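Local coordinates for TIR-NB-LRR type resistance protein RPV1 (Vitis rotundifolia, PDB 5KU7) that belongs to the intracellular plant disease-resistance proteins of the TIR-NB-LRR type and is represented here by its TIR domain, a parallel alpha/beta fold, at residues A[64-69]-A[83-88]; A[8-13]-A[167-172]; A[21-26]-A[97-102]. All coordinates share one frame; numbering follows the deposited sequence.

How the contacts relate
From the N terminus, strand 8-14 comes first, and its residues 8-13 meet 167-172 on the last helix, so contact 2 closes a loop over nearly the whole TIR domain. Within that loop, residues 21-26 open contact 3, which closes on 97-102, and the short loop of contact 1, from 64-69 to 83-88, lies within contact 3 in turn. The three are therefore nested and none crosses another. All reach the same parallel sheet, in which strand 61-68 sits between 8-14 and 95-101. Contact 1 ties helix 76-91 to one sheet face; contacts 2 and 3 bring helices 154-175 and 23-33 to the other.

Contact 1 of 3, residues A[64-69]-A[83-88]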
loop_
_atom_site.group_PDB
_atom_site.type_symbol
_atom_site.label_atom_id
_atom_site.label_comp_id
_atom_site.label_asym_id
_atom_site.label_seq_id
_atom_site.Cartn_x
_atom_site.Cartn_y
_atom_site.Cartn_z
ATOM N N SER A 64 1.794 -5.444 -20.606
ATOM C CA SER A 64 2.573 -5.325 -19.383
ATOM C C SER A 64 2.249 -4.018 -18.643
ATOM O O SER A 64 1.964 -2.990 -19.265
ATOM C CB SER A 64 4.067 -5.402 -19.686
ATOM O OG SER A 64 4.418 -6.682 -20.169
ATOM N N VAL A 65 2.262 -4.079 -17.313
ATOM C CA VAL A 65 2.190 -2.888 -16.477
ATOM C C VAL A 65 3.544 -2.746 -15.834
ATOM O O VAL A 65 4.010 -3.682 -15.190
ATOM C CB VAL A 65 1.121 -2.980 -15.377
ATOM C CG1 VAL A 65 1.256 -1.805 -14.442
ATOM C CG2 VAL A 65 -0.262 -3.009 -15.964
ATOM N N ILE A 66 4.190 -1.600 -16.019
ATOM C CA ILE A 66 5.503 -1.397 -15.433
ATOM C C ILE A 66 5.427 -0.483 -14.226
ATOM O O ILE A 66 5.000 0.665 -14.332
ATOM C CB ILE A 66 6.493 -0.810 -16.435
ATOM C CG1 ILE A 66 6.904 -1.866 -17.474
ATOM C CG2 ILE A 66 7.733 -0.374 -15.699
ATOM C CD1 ILE A 66 5.930 -2.051 -18.588
ATOM N N VAL A 67 5.808 -1.008 -13.068
ATOM C CA VAL A 67 5.896 -0.194 -11.873
ATOM C C VAL A 67 7.310 0.345 -11.766
ATOM O O VAL A 67 8.181 -0.257 -11.135
ATOM C CB VAL A 67 5.531 -0.986 -10.618
ATOM C CG1 VAL A 67 5.550 -0.080 -9.374
ATOM C CG2 VAL A 67 4.172 -1.640 -10.798
ATOM N N PHE A 68 7.554 1.451 -12.454
ATOM C CA PHE A 68 8.821 2.145 -12.305
ATOM C C PHE A 68 8.897 2.702 -10.887
ATOM O O PHE A 68 8.026 3.470 -10.453
ATOM C CB PHE A 68 8.963 3.269 -13.331
ATOM C CG PHE A 68 9.300 2.794 -14.723
ATOM C CD1 PHE A 68 10.432 2.020 -14.954
ATOM C CD2 PHE A 68 8.492 3.124 -15.797
ATOM C CE1 PHE A 68 10.760 1.585 -16.249
ATOM C CE2 PHE A 68 8.812 2.694 -17.079
ATOM C CZ PHE A 68 9.950 1.914 -17.298
ATOM N N SER A 69 9.931 2.294 -10.165
ATOM C CA SER A 69 10.159 2.758 -8.803
ATOM C C SER A 69 11.628 3.128 -8.684
ATOM O O SER A 69 12.421 2.823 -9.580
ATOM C CB SER A 69 9.765 1.685 -7.780
ATOM O OG SER A 69 10.408 0.450 -8.068
ATOM N N VAL A 83 13.303 -4.806 -21.692
ATOM C CA VAL A 83 13.699 -4.933 -23.104
ATOM C C VAL A 83 12.791 -5.921 -23.817
ATOM O O VAL A 83 12.308 -5.652 -24.911
ATOM C CB VAL A 83 15.158 -5.380 -23.260
ATOM C CG1 VAL A 83 15.465 -5.682 -24.726
ATOM C CG2 VAL A 83 16.103 -4.311 -22.726
ATOM N N LYS A 84 12.557 -7.069 -23.187
ATOM C CA LYS A 84 11.647 -8.072 -23.732
ATOM C C LYS A 84 10.253 -7.491 -23.943
ATOM O O LYS A 84 9.628 -7.717 -24.972
ATOM C CB LYS A 84 11.546 -9.284 -22.799
ATOM C CG LYS A 84 10.615 -10.360 -23.335
ATOM C CD LYS A 84 11.191 -10.951 -24.670
ATOM C CE LYS A 84 10.276 -12.024 -25.249
ATOM N NZ LYS A 84 10.874 -12.720 -26.448
ATOM N N ILE A 85 9.778 -6.748 -22.952
ATOM C CA ILE A 85 8.460 -6.128 -22.993
ATOM C C ILE A 85 8.330 -5.187 -24.177
ATOM O O ILE A 85 7.332 -5.195 -24.890
ATOM C CB ILE A 85 8.185 -5.352 -21.685
ATOM C CG1 ILE A 85 7.908 -6.341 -20.552
ATOM C CG2 ILE A 85 7.019 -4.398 -21.851
ATOM C CD1 ILE A 85 8.047 -5.753 -19.149
ATOM N N MET A 86 9.356 -4.381 -24.391
ATOM C CA MET A 86 9.322 -3.423 -25.476
ATOM C C MET A 86 9.466 -4.090 -26.847
ATOM O O MET A 86 8.914 -3.601 -27.838
ATOM C CB MET A 86 10.402 -2.376 -25.253
ATOM C CG MET A 86 10.187 -1.576 -23.970
ATOM S SD MET A 86 8.508 -0.899 -23.826
ATOM C CE MET A 86 8.452 0.157 -25.266
ATOM N N GLU A 87 10.207 -5.199 -26.899
ATOM C CA GLU A 87 10.338 -6.002 -28.121
ATOM C C GLU A 87 9.000 -6.614 -28.531
ATOM O O GLU A 87 8.659 -6.646 -29.711
ATOM C CB GLU A 87 11.388 -7.099 -27.922
ATOM C CG GLU A 87 12.811 -6.568 -27.808
ATOM C CD GLU A 87 13.845 -7.661 -27.654
ATOM O OE1 GLU A 87 13.458 -8.839 -27.501
ATOM O OE2 GLU A 87 15.049 -7.337 -27.695
ATOM N N CYS A 88 8.251 -7.120 -27.555
ATOM C CA CYS A 88 6.929 -7.690 -27.820
ATOM C C CYS A 88 5.986 -6.591 -28.253
ATOM O O CYS A 88 4.951 -6.840 -28.864
ATOM C CB CYS A 88 6.354 -8.372 -26.580
ATOM S SG CYS A 88 7.290 -9.779 -26.032
#
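I85 of helix 83-88 lies against both S64 and I66 on strand 64-68, S64 at the shorter distances: S64 OG is 3.5 Å from I85 CG1, and S64 CB is 3.8 Å from I85 CG2. Both branches of the isoleucine lie against one side of the serine side chain, CG1 nearer OG and CG2 about equally near CB and OG. I66 and I85 approach tip to tip, with I66 CD1 4.2 Å from I85 CG2. The backbones are closest at S64 and I85, whose CA atoms are 7.0 Å apart. This is helix-on-sheet packing inside a beta-alpha-beta unit, strand 61-68, helix 76-91 and strand 95-101, in the core of the TIR domain. The S64 hydroxyl stands anti to its carbonyl carbon (chi1 -66°); although it meets only carbon atoms of I85, this buried oxygen is hydrogen-bonded to H94, just ahead of the next strand. Behind the first shell, I66 CG2 sits over the centre of the F68 ring, which meets Y72 edge-to-face. I85 also touches S13 and V96 on the strands flanking 61-68. On the solvent-facing side of the helix, K84 and E87 form salt bridges with E59 and R132.

Contact 2 of 3, residues A[8-13]-A[167-172]; sequences YDVFLS and RQLKCK
L169 reaches from helix 167-172 to D9 and V10, and its CD1 methyl does all the touching. In the apolar part, V10 CG2 is 3.9 Å from L169 CD1, with the two side chains crossing at about a right angle. CG of the leucine stands anti to the carbonyl carbon (chi1 -68°), and an extended chi2 (-178°) then carries CD1 away from CA toward the strand. The same methyl packs at the corner of the chain, where D9 O is 4.0 Å and D9 CB 4.2 Å from L169 CD1. The polar part runs through residues of other segments. The D9 carboxylate is gripped twice, by the backbone N of R37 and by a salt bridge to R62, while D9 O bonds to the hydroxyl of S63. R62 also donates to L169 O, so one guanidinium group joins the corner of the strand to the helix beside the leucine. Around this site, V10 packs on S63 and V65 of strand 61-68, and L169 and Q168 lie on F97 of strand 95-101; the later part of helix 154-175 packs over the start of strands 8-14 and 95-101, with R62 of strand 61-68 bonded to it, and L12 packs against helix 23-33.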
loop_
_atom_site.group_PDB
_atom_site.type_symbol
_atom_site.label_atom_id
_atom_site.label_comp_id
_atom_site.label_asym_id
_atom_site.label_seq_id
_atom_site.Cartn_x
_atom_site.Cartn_y
_atom_site.Cartn_z
ATOM N N TYR A 8 -2.013 -14.543 -20.188
ATOM C CA TYR A 8 -2.311 -13.484 -19.232
ATOM C C TYR A 8 -2.762 -12.203 -19.915
ATOM O O TYR A 8 -2.366 -11.915 -21.044
ATOM C CB TYR A 8 -1.081 -13.202 -18.369
ATOM C CG TYR A 8 -0.521 -14.432 -17.664
ATOM C CD1 TYR A 8 -1.014 -14.819 -16.428
ATOM C CD2 TYR A 8 0.487 -15.209 -18.245
ATOM C CE1 TYR A 8 -0.515 -15.926 -15.777
ATOM C CE2 TYR A 8 0.993 -16.326 -17.602
ATOM C CZ TYR A 8 0.486 -16.675 -16.366
ATOM O OH TYR A 8 0.967 -17.776 -15.701
ATOM N N ASP A 9 -3.589 -11.429 -19.225
ATOM C CA ASP A 9 -3.965 -10.106 -19.714
ATOM C C ASP A 9 -2.860 -9.092 -19.434
ATOM O O ASP A 9 -2.568 -8.222 -20.250
ATOM C CB ASP A 9 -5.283 -9.688 -19.084
ATOM C CG ASP A 9 -6.419 -10.585 -19.519
ATOM O OD1 ASP A 9 -6.517 -10.853 -20.737
ATOM O OD2 ASP A 9 -7.179 -11.064 -18.656
ATOM N N VAL A 10 -2.233 -9.237 -18.273
ATOM C CA VAL A 10 -1.201 -8.319 -17.830
ATOM C C VAL A 10 0.009 -9.032 -17.223
ATOM O O VAL A 10 -0.124 -9.933 -16.382
ATOM C CB VAL A 10 -1.754 -7.333 -16.788
ATOM C CG1 VAL A 10 -0.616 -6.582 -16.104
ATOM C CG2 VAL A 10 -2.727 -6.369 -17.452
ATOM N N PHE A 11 1.193 -8.626 -17.669
ATOM C CA PHE A 11 2.432 -8.996 -16.996
ATOM C C PHE A 11 2.863 -7.807 -16.140
ATOM O O PHE A 11 3.033 -6.694 -16.648
ATOM C CB PHE A 11 3.530 -9.393 -18.006
ATOM C CG PHE A 11 4.853 -9.717 -17.373
ATOM C CD1 PHE A 11 5.782 -8.719 -17.127
ATOM C CD2 PHE A 11 5.175 -11.025 -17.023
ATOM C CE1 PHE A 11 7.010 -9.011 -16.535
ATOM C CE2 PHE A 11 6.403 -11.326 -16.438
ATOM C CZ PHE A 11 7.317 -10.313 -16.194
ATOM N N LEU A 12 3.008 -8.049 -14.840
ATOM C CA LEU A 12 3.440 -7.034 -13.886
ATOM C C LEU A 12 4.951 -6.966 -13.733
ATOM O O LEU A 12 5.543 -7.839 -13.105
ATOM C CB LEU A 12 2.849 -7.315 -12.513
ATOM C CG LEU A 12 1.736 -6.409 -12.072
ATOM C CD1 LEU A 12 1.294 -6.812 -10.668
ATOM C CD2 LEU A 12 2.293 -4.986 -12.128
ATOM N N SER A 13 5.570 -5.914 -14.256
ATOM C CA SER A 13 7.001 -5.715 -14.061
ATOM C C SER A 13 7.254 -4.684 -12.960
ATOM O O SER A 13 6.749 -3.568 -13.013
ATOM C CB SER A 13 7.661 -5.291 -15.373
ATOM O OG SER A 13 9.021 -4.936 -15.201
ATOM N N ARG A 167 -10.724 -0.719 -19.322
ATOM C CA ARG A 167 -11.355 -0.167 -20.512
ATOM C C ARG A 167 -10.460 -0.365 -21.749
ATOM O O ARG A 167 -10.943 -0.718 -22.822
ATOM C CB ARG A 167 -11.684 1.329 -20.341
ATOM C CG ARG A 167 -12.482 1.874 -21.544
ATOM C CD ARG A 167 -12.641 3.398 -21.588
ATOM N NE ARG A 167 -13.779 3.902 -20.821
ATOM C CZ ARG A 167 -14.480 4.988 -21.152
ATOM N NH1 ARG A 167 -14.177 5.674 -22.250
ATOM N NH2 ARG A 167 -15.497 5.384 -20.395
ATOM N N GLN A 168 -9.154 -0.150 -21.602
ATOM C CA GLN A 168 -8.265 -0.243 -22.757
ATOM C C GLN A 168 -8.108 -1.693 -23.222
ATOM O O GLN A 168 -8.157 -1.959 -24.422
ATOM C CB GLN A 168 -6.888 0.358 -22.451
ATOM C CG GLN A 168 -6.910 1.854 -22.185
ATOM C CD GLN A 168 -5.530 2.461 -22.081
ATOM O OE1 GLN A 168 -4.771 2.484 -23.051
ATOM N NE2 GLN A 168 -5.208 2.991 -20.905
ATOM N N LEU A 169 -8.038 -2.638 -22.292
ATOM C CA LEU A 169 -7.851 -4.033 -22.692
ATOM C C LEU A 169 -9.146 -4.598 -23.220
ATOM O O LEU A 169 -9.143 -5.467 -24.087
ATOM C CB LEU A 169 -7.361 -4.900 -21.531
ATOM C CG LEU A 169 -5.943 -4.621 -21.042
ATOM C CD1 LEU A 169 -5.637 -5.599 -19.946
ATOM C CD2 LEU A 169 -4.953 -4.779 -22.222
ATOM N N LYS A 170 -10.263 -4.058 -22.771
ATOM C CA LYS A 170 -11.502 -4.607 -23.235
ATOM C C LYS A 170 -11.760 -4.037 -24.637
ATOM O O LYS A 170 -12.258 -4.741 -25.509
ATOM C CB LYS A 170 -12.644 -4.259 -22.292
ATOM C CG LYS A 170 -13.983 -4.776 -22.805
ATOM C CD LYS A 170 -15.064 -4.746 -21.747
ATOM C CE LYS A 170 -16.002 -5.907 -21.965
ATOM N NZ LYS A 170 -17.420 -5.488 -21.836
ATOM N N CYS A 171 -11.310 -2.814 -24.896
ATOM C CA CYS A 171 -11.568 -2.234 -26.198
ATOM C C CYS A 171 -10.622 -2.881 -27.207
ATOM O O CYS A 171 -11.020 -3.150 -28.341
ATOM C CB CYS A 171 -11.395 -0.707 -26.196
ATOM S SG CYS A 171 -12.649 0.241 -25.251
ATOM N N LYS A 172 -9.387 -3.168 -26.803
ATOM C CA LYS A 172 -8.484 -3.858 -27.717
ATOM C C LYS A 172 -9.094 -5.177 -28.165
ATOM O O LYS A 172 -9.143 -5.468 -29.359
ATOM C CB LYS A 172 -7.115 -4.153 -27.104
ATOM C CG LYS A 172 -6.170 -2.992 -26.989
ATOM C CD LYS A 172 -4.765 -3.474 -27.363
ATOM C CE LYS A 172 -4.354 -4.752 -26.634
ATOM N NZ LYS A 172 -3.130 -5.372 -27.261
#

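Contact 3 of 3, residues A[21-26]-A[97-102]; sequences YNFTDH and FPIFYH
The first turn of helix 23-26 stands off strand 97-101 with F23 and Y101 closest, their CA atoms 8.9 Å apart, so large side chains must span the gap. F23 and Y101 do so as an offset stack, sliding past each other from opposite directions. The ring centroids are 4.3 Å apart and the planes tilt by 25°. The tightest approach is F23 CD1 to Y101 CE1 at 3.4 Å, the tyrosine atom lying over the phenylalanine face toward its rim. F23 CB adds a CH-pi contact, over the Y101 face and 4.2 Å from its ring centroid. Both residues hold CG anti to the backbone N (chi1 177° for F23), which sends each ring out across the gap. I99 meets the F23 ring at its edge instead, CD1 near the ring plane and 4.4 Å from F23 CE2. On the opposite face of Y101 sits ND1 of H102. N22 is at the N-cap position, but its side chain does not cap the helix: OD1 turns back to the N-H of the very next residue, 2.9 Å from F23 N, in the carbonyl plane but bent well away from the C=O direction, at 97° on the oxygen. N22 O takes the bond from H26 N. The Y101 hydroxyl is hydrogen-bonded to E154, at the start of helix 154-175, whose I158 also touches F23, and V67 and L148 also pack on F23. E154 of the second subunit bonds to H26, and the H26 rings of the two chains stack. The arrangement places helix 23-33 on the flavodoxin-like sheet next to helix 154-175, the two helices that contribute to the dimer interface here, an arrangement also known from several other plant TIR domains.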
loop_
_atom_site.group_PDB
_atom_site.type_symbol
_atom_site.label_atom_id
_atom_site.label_comp_id
_atom_site.label_asym_id
_atom_site.label_seq_id
_atom_site.Cartn_x
_atom_site.Cartn_y
_atom_site.Cartn_z
ATOM N N TYR A 21 5.818 -6.038 -1.712
ATOM C CA TYR A 21 4.883 -6.398 -0.680
ATOM C C TYR A 21 3.806 -5.371 -0.454
ATOM O O TYR A 21 2.844 -5.648 0.245
ATOM C CB TYR A 21 5.630 -6.657 0.627
ATOM C CG TYR A 21 6.516 -7.850 0.501
ATOM C CD1 TYR A 21 5.974 -9.110 0.326
ATOM C CD2 TYR A 21 7.898 -7.717 0.494
ATOM C CE1 TYR A 21 6.780 -10.215 0.193
ATOM C CE2 TYR A 21 8.713 -8.814 0.367
ATOM C CZ TYR A 21 8.149 -10.059 0.212
ATOM O OH TYR A 21 8.964 -11.154 0.074
ATOM N N ASN A 22 3.956 -4.183 -1.024
ATOM C CA ASN A 22 2.939 -3.171 -0.776
ATOM C C ASN A 22 2.252 -2.743 -2.071
ATOM O O ASN A 22 1.267 -3.375 -2.476
ATOM C CB ASN A 22 3.536 -1.975 0.001
ATOM C CG ASN A 22 4.986 -1.687 -0.373
ATOM O OD1 ASN A 22 5.292 -1.291 -1.501
ATOM N ND2 ASN A 22 5.881 -1.844 0.593
ATOM N N PHE A 23 2.744 -1.688 -2.719
ATOM C CA PHE A 23 2.005 -1.107 -3.839
ATOM C C PHE A 23 1.674 -2.094 -4.956
ATOM O O PHE A 23 0.508 -2.251 -5.342
ATOM C CB PHE A 23 2.755 0.071 -4.456
ATOM C CG PHE A 23 2.057 0.636 -5.660
ATOM C CD1 PHE A 23 0.948 1.474 -5.503
ATOM C CD2 PHE A 23 2.462 0.288 -6.943
ATOM C CE1 PHE A 23 0.289 1.986 -6.605
ATOM C CE2 PHE A 23 1.797 0.791 -8.074
ATOM C CZ PHE A 23 0.710 1.639 -7.911
ATOM N N THR A 24 2.692 -2.764 -5.469
ATOM C CA THR A 24 2.489 -3.654 -6.602
ATOM C C THR A 24 1.530 -4.770 -6.210
ATOM O O THR A 24 0.744 -5.233 -7.026
ATOM C CB THR A 24 3.817 -4.250 -7.095
ATOM O OG1 THR A 24 4.711 -3.185 -7.457
ATOM C CG2 THR A 24 3.573 -5.123 -8.286
ATOM N N ASP A 25 1.584 -5.183 -4.946
ATOM C CA ASP A 25 0.661 -6.207 -4.441
ATOM C C ASP A 25 -0.788 -5.719 -4.466
ATOM O O ASP A 25 -1.666 -6.430 -4.976
ATOM C CB ASP A 25 1.050 -6.626 -3.019
ATOM C CG ASP A 25 0.300 -7.841 -2.553
ATOM O OD1 ASP A 25 0.090 -8.741 -3.374
ATOM O OD2 ASP A 25 -0.106 -7.911 -1.379
ATOM N N HIS A 26 -1.023 -4.501 -3.951
ATOM C CA HIS A 26 -2.365 -3.877 -3.969
ATOM C C HIS A 26 -2.847 -3.687 -5.416
ATOM O O HIS A 26 -4.030 -3.885 -5.722
ATOM C CB HIS A 26 -2.370 -2.524 -3.224
ATOM C CG HIS A 26 -2.096 -2.640 -1.751
ATOM N ND1 HIS A 26 -2.875 -3.400 -0.901
ATOM C CD2 HIS A 26 -1.120 -2.101 -0.983
ATOM C CE1 HIS A 26 -2.391 -3.325 0.326
ATOM N NE2 HIS A 26 -1.324 -2.549 0.301
ATOM N N PHE A 97 1.735 -0.297 -20.231
ATOM C CA PHE A 97 1.160 0.728 -19.360
ATOM C C PHE A 97 2.131 1.126 -18.266
ATOM O O PHE A 97 2.310 0.390 -17.313
ATOM C CB PHE A 97 -0.122 0.219 -18.723
ATOM C CG PHE A 97 -1.123 -0.272 -19.712
ATOM C CD1 PHE A 97 -1.449 -1.613 -19.779
ATOM C CD2 PHE A 97 -1.762 0.615 -20.561
ATOM C CE1 PHE A 97 -2.391 -2.063 -20.688
ATOM C CE2 PHE A 97 -2.698 0.174 -21.462
ATOM C CZ PHE A 97 -3.018 -1.166 -21.523
ATOM N N PRO A 98 2.803 2.271 -18.425
ATOM C CA PRO A 98 3.815 2.584 -17.410
ATOM C C PRO A 98 3.247 3.403 -16.242
ATOM O O PRO A 98 2.462 4.345 -16.433
ATOM C CB PRO A 98 4.858 3.383 -18.196
ATOM C CG PRO A 98 4.049 4.078 -19.298
ATOM C CD PRO A 98 2.837 3.198 -19.578
ATOM N N ILE A 99 3.639 3.000 -15.047
ATOM C CA ILE A 99 3.353 3.699 -13.807
ATOM C C ILE A 99 4.649 4.220 -13.243
ATOM O O ILE A 99 5.585 3.452 -13.024
ATOM C CB ILE A 99 2.735 2.796 -12.731
ATOM C CG1 ILE A 99 1.408 2.236 -13.199
ATOM C CG2 ILE A 99 2.584 3.586 -11.421
ATOM C CD1 ILE A 99 0.930 1.109 -12.341
ATOM N N PHE A 100 4.703 5.517 -13.006
ATOM C CA PHE A 100 5.885 6.116 -12.440
ATOM C C PHE A 100 5.605 6.313 -10.968
ATOM O O PHE A 100 4.967 7.281 -10.575
ATOM C CB PHE A 100 6.218 7.409 -13.179
ATOM C CG PHE A 100 6.350 7.216 -14.686
ATOM C CD1 PHE A 100 7.534 6.724 -15.240
ATOM C CD2 PHE A 100 5.285 7.502 -15.544
ATOM C CE1 PHE A 100 7.661 6.529 -16.624
ATOM C CE2 PHE A 100 5.398 7.308 -16.925
ATOM C CZ PHE A 100 6.590 6.818 -17.470
ATOM N N TYR A 101 6.054 5.351 -10.167
ATOM C CA TYR A 101 5.700 5.282 -8.759
ATOM C C TYR A 101 6.657 6.072 -7.882
ATOM O O TYR A 101 7.728 5.580 -7.506
ATOM C CB TYR A 101 5.647 3.821 -8.285
ATOM C CG TYR A 101 5.142 3.700 -6.857
ATOM C CD1 TYR A 101 3.817 4.012 -6.541
ATOM C CD2 TYR A 101 5.987 3.285 -5.825
ATOM C CE1 TYR A 101 3.343 3.908 -5.242
ATOM C CE2 TYR A 101 5.528 3.200 -4.517
ATOM C CZ TYR A 101 4.207 3.504 -4.237
ATOM O OH TYR A 101 3.744 3.397 -2.961
ATOM N N HIS A 102 6.254 7.301 -7.564
ATOM C CA HIS A 102 7.034 8.207 -6.726
ATOM C C HIS A 102 8.406 8.465 -7.321
ATOM O O HIS A 102 9.372 8.704 -6.597
ATOM C CB HIS A 102 7.164 7.661 -5.303
ATOM C CG HIS A 102 5.850 7.430 -4.630
ATOM N ND1 HIS A 102 5.738 6.823 -3.395
ATOM C CD2 HIS A 102 4.588 7.733 -5.017
ATOM C CE1 HIS A 102 4.464 6.754 -3.059
ATOM N NE2 HIS A 102 3.744 7.298 -4.025
#